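PDB 6U7J: beta-glucuronidase from uncultured Clostridium sp., which hydrolyses beta-glucuronide conjugates as a gut microbial glycosyl hydrolase of family 2, reactivating estrogens by removing their glucuronic acid. Local coordinates for the interface of chains A and B. Numbering follows the deposited sequence. Chains: chain A/B, Beta-glucuronidase.

The interface of chains A and B. Residues chain A 27, 54, 56, 64-65, 312; chain B 320, 323-324, 327.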
ATOM      1  N   ILE A  27      29.581   1.303 -18.067  1.00 29.25           N
ATOM      2  CA  ILE A  27      29.251  -0.115 -17.969  1.00 29.48           C
ATOM      3  C   ILE A  27      30.542  -0.920 -18.039  1.00 33.83           C
ATOM      4  O   ILE A  27      31.263  -0.863 -19.044  1.00 30.62           O
ATOM      5  CB  ILE A  27      28.285  -0.542 -19.086  1.00 28.62           C
ATOM      6  CG1 ILE A  27      27.038   0.348 -19.070  1.00 30.46           C
ATOM      7  CG2 ILE A  27      27.932  -2.019 -18.953  1.00 29.54           C
ATOM      8  CD1 ILE A  27      26.279   0.283 -17.757  1.00 28.59           C
ATOM      9  N   ASP A  54      27.111  -7.458 -17.864  1.00 32.83           N
ATOM     10  CA  ASP A  54      27.282  -6.026 -17.673  1.00 34.57           C
ATOM     11  C   ASP A  54      26.958  -5.630 -16.236  1.00 35.85           C
ATOM     12  O   ASP A  54      26.012  -6.145 -15.633  1.00 33.34           O
ATOM     13  CB  ASP A  54      26.385  -5.262 -18.640  1.00 36.64           C
ATOM     14  CG  ASP A  54      26.805  -5.445 -20.088  1.00 45.10           C
ATOM     15  OD1 ASP A  54      28.025  -5.593 -20.363  1.00 39.24           O
ATOM     16  OD2 ASP A  54      25.905  -5.441 -20.950  1.00 49.28           O
ATOM     17  N   PRO A  56      26.950  -1.799 -13.926  1.00 31.73           N
ATOM     18  CA  PRO A  56      27.231  -0.359 -13.931  1.00 29.36           C
ATOM     19  C   PRO A  56      28.186   0.036 -12.816  1.00 32.99           C
ATOM     20  O   PRO A  56      28.226  -0.579 -11.745  1.00 31.28           O
ATOM     21  CB  PRO A  56      25.851   0.268 -13.706  1.00 30.03           C
ATOM     22  CG  PRO A  56      25.147  -0.766 -12.838  1.00 29.47           C
ATOM     23  CD  PRO A  56      25.626  -2.104 -13.361  1.00 29.19           C
ATOM     24  N   ILE A  64      21.132  -5.283  -8.852  1.00 29.49           N
ATOM     25  CA  ILE A  64      21.013  -5.060 -10.290  1.00 27.73           C
ATOM     26  C   ILE A  64      20.319  -6.236 -10.978  1.00 31.31           C
ATOM     27  O   ILE A  64      19.491  -6.043 -11.872  1.00 32.60           O
ATOM     28  CB  ILE A  64      22.402  -4.809 -10.906  1.00 30.43           C
ATOM     29  CG1 ILE A  64      23.030  -3.512 -10.392  1.00 26.31           C
ATOM     30  CG2 ILE A  64      22.314  -4.873 -12.436  1.00 28.02           C
ATOM     31  CD1 ILE A  64      22.188  -2.260 -10.596  1.00 26.86           C
ATOM     32  N   THR A  65      20.667  -7.469 -10.621  1.00 28.01           N
ATOM     33  CA  THR A  65      20.182  -8.624 -11.367  1.00 30.23           C
ATOM     34  C   THR A  65      18.971  -9.260 -10.690  1.00 31.87           C
ATOM     35  O   THR A  65      18.580  -8.899  -9.577  1.00 30.85           O
ATOM     36  CB  THR A  65      21.277  -9.679 -11.521  1.00 30.89           C
ATOM     37  OG1 THR A  65      21.502 -10.293 -10.251  1.00 33.16           O
ATOM     38  CG2 THR A  65      22.580  -9.054 -12.016  1.00 34.31           C
ATOM     39  N   ILE A 312      17.760   0.103  -6.453  1.00 27.68           N
ATOM     40  CA  ILE A 312      18.485  -0.470  -7.587  1.00 31.44           C
ATOM     41  C   ILE A 312      20.003  -0.437  -7.418  1.00 28.72           C
ATOM     42  O   ILE A 312      20.671  -1.460  -7.604  1.00 30.61           O
ATOM     43  CB  ILE A 312      18.060   0.206  -8.907  1.00 35.13           C
ATOM     44  CG1 ILE A 312      16.547   0.063  -9.077  1.00 33.71           C
ATOM     45  CG2 ILE A 312      18.790  -0.427 -10.103  1.00 36.08           C
ATOM     46  CD1 ILE A 312      16.009   0.648 -10.343  1.00 36.64           C
TER
ATOM     47  N   ALA B 320      22.624   2.550 -14.466  1.00 28.76           N
ATOM     48  CA  ALA B 320      22.298   1.457 -13.555  1.00 31.34           C
ATOM     49  C   ALA B 320      20.860   1.009 -13.767  1.00 31.72           C
ATOM     50  O   ALA B 320      20.579  -0.194 -13.841  1.00 28.43           O
ATOM     51  CB  ALA B 320      22.532   1.870 -12.105  1.00 29.36           C
ATOM     52  N   VAL B 323      20.719  -1.165 -16.982  1.00 30.93           N
ATOM     53  CA  VAL B 323      21.132  -2.554 -16.803  1.00 30.04           C
ATOM     54  C   VAL B 323      20.031  -3.344 -16.109  1.00 27.66           C
ATOM     55  O   VAL B 323      19.686  -4.455 -16.530  1.00 26.58           O
ATOM     56  CB  VAL B 323      22.458  -2.643 -16.026  1.00 30.46           C
ATOM     57  CG1 VAL B 323      22.853  -4.133 -15.839  1.00 25.61           C
ATOM     58  CG2 VAL B 323      23.552  -1.886 -16.764  1.00 29.85           C
ATOM     59  N   ARG B 324      19.444  -2.771 -15.045  1.00 25.80           N
ATOM     60  CA  ARG B 324      18.355  -3.464 -14.358  1.00 24.41           C
ATOM     61  C   ARG B 324      17.201  -3.733 -15.311  1.00 25.82           C
ATOM     62  O   ARG B 324      16.626  -4.826 -15.300  1.00 24.82           O
ATOM     63  CB  ARG B 324      17.869  -2.657 -13.150  1.00 28.60           C
ATOM     64  CG  ARG B 324      16.525  -3.149 -12.592  1.00 27.44           C
ATOM     65  CD  ARG B 324      16.715  -4.386 -11.690  1.00 26.37           C
ATOM     66  NE  ARG B 324      15.495  -4.765 -10.981  1.00 27.59           N
ATOM     67  CZ  ARG B 324      15.347  -5.888 -10.283  1.00 26.18           C
ATOM     68  NH1 ARG B 324      16.347  -6.754 -10.192  1.00 28.29           N
ATOM     69  NH2 ARG B 324      14.195  -6.147  -9.679  1.00 26.71           N
ATOM     70  N   GLU B 327      18.198  -6.651 -17.542  1.00 26.47           N
ATOM     71  CA  GLU B 327      18.069  -7.866 -16.737  1.00 27.97           C
ATOM     72  C   GLU B 327      16.614  -8.306 -16.609  1.00 29.41           C
ATOM     73  O   GLU B 327      16.318  -9.508 -16.635  1.00 30.29           O
ATOM     74  CB  GLU B 327      18.672  -7.635 -15.352  1.00 32.01           C
ATOM     75  CG  GLU B 327      20.192  -7.652 -15.361  1.00 29.00           C
ATOM     76  CD  GLU B 327      20.725  -9.076 -15.428  1.00 34.47           C
ATOM     77  OE1 GLU B 327      20.021  -9.990 -14.935  1.00 45.18           O
ATOM     78  OE2 GLU B 327      21.840  -9.283 -15.945  1.00 41.66           O
TER
HETATM   79  O   HOH W   1      23.800  -7.334 -16.738  1.00 37.78           O
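Helix 319-332 of chain B, which falls within the TIM-barrel family region, lays B:Val323 and its neighbours against strand 53-56 and the loop residues A:Ile64 and A:Thr65 of the sugar-binding region in chain A. The patch illustrates how one helix face can serve a two-fold interface: small apolar groups pack along one part of it and longer polar chains flank them. B:Val323 spreads its two methyls over different partners. Its CG1, anti to the backbone N (chi1 179°), meets the branch methyl CG2 of A:Ile64 at 3.5 Å, the two side chains crossing at a slant. The other methyl, CG2, lies 3.6 Å from the chain tip CD1 of A:Ile27, whose side chain runs past the valine in the opposite direction, and also touches the ring carbon CD of A:Pro56. One turn earlier the helix presents no more than a methyl, and the proline ring moves in close to the backbone, with CG of A:Pro56 3.7 Å from CA of B:Ala320. On the other flank, CG2 of A:Ile312 packs 3.9 Å from CB of B:Arg324.

The arginine chain, bent at chi2 (80°), swings its guanidinium edge-on towards the carbonyl oxygens of A:Ile64 and A:Thr65, which lie in its plane. NH1 of B:Arg324 comes within 3.2 Å of O of A:Thr65, but the N-H points away and no hydrogen bond forms; a favourable electrostatic contribution remains possible. B:Glu327 lies alongside A:Thr65, both side chains pointing the same way, and its carboxylate carbon CD is 3.9 Å from the threonine methyl CG2. The patch repeats with the chains exchanged, consistent with a dimeric unit within the deposited tetramer, although the structure alone does not prove that assembly in solution. A water bridges the chains, 2.7 Å from the backbone O of A:Asp54 and 2.9 Å from the carboxylate OE2 of B:Glu327.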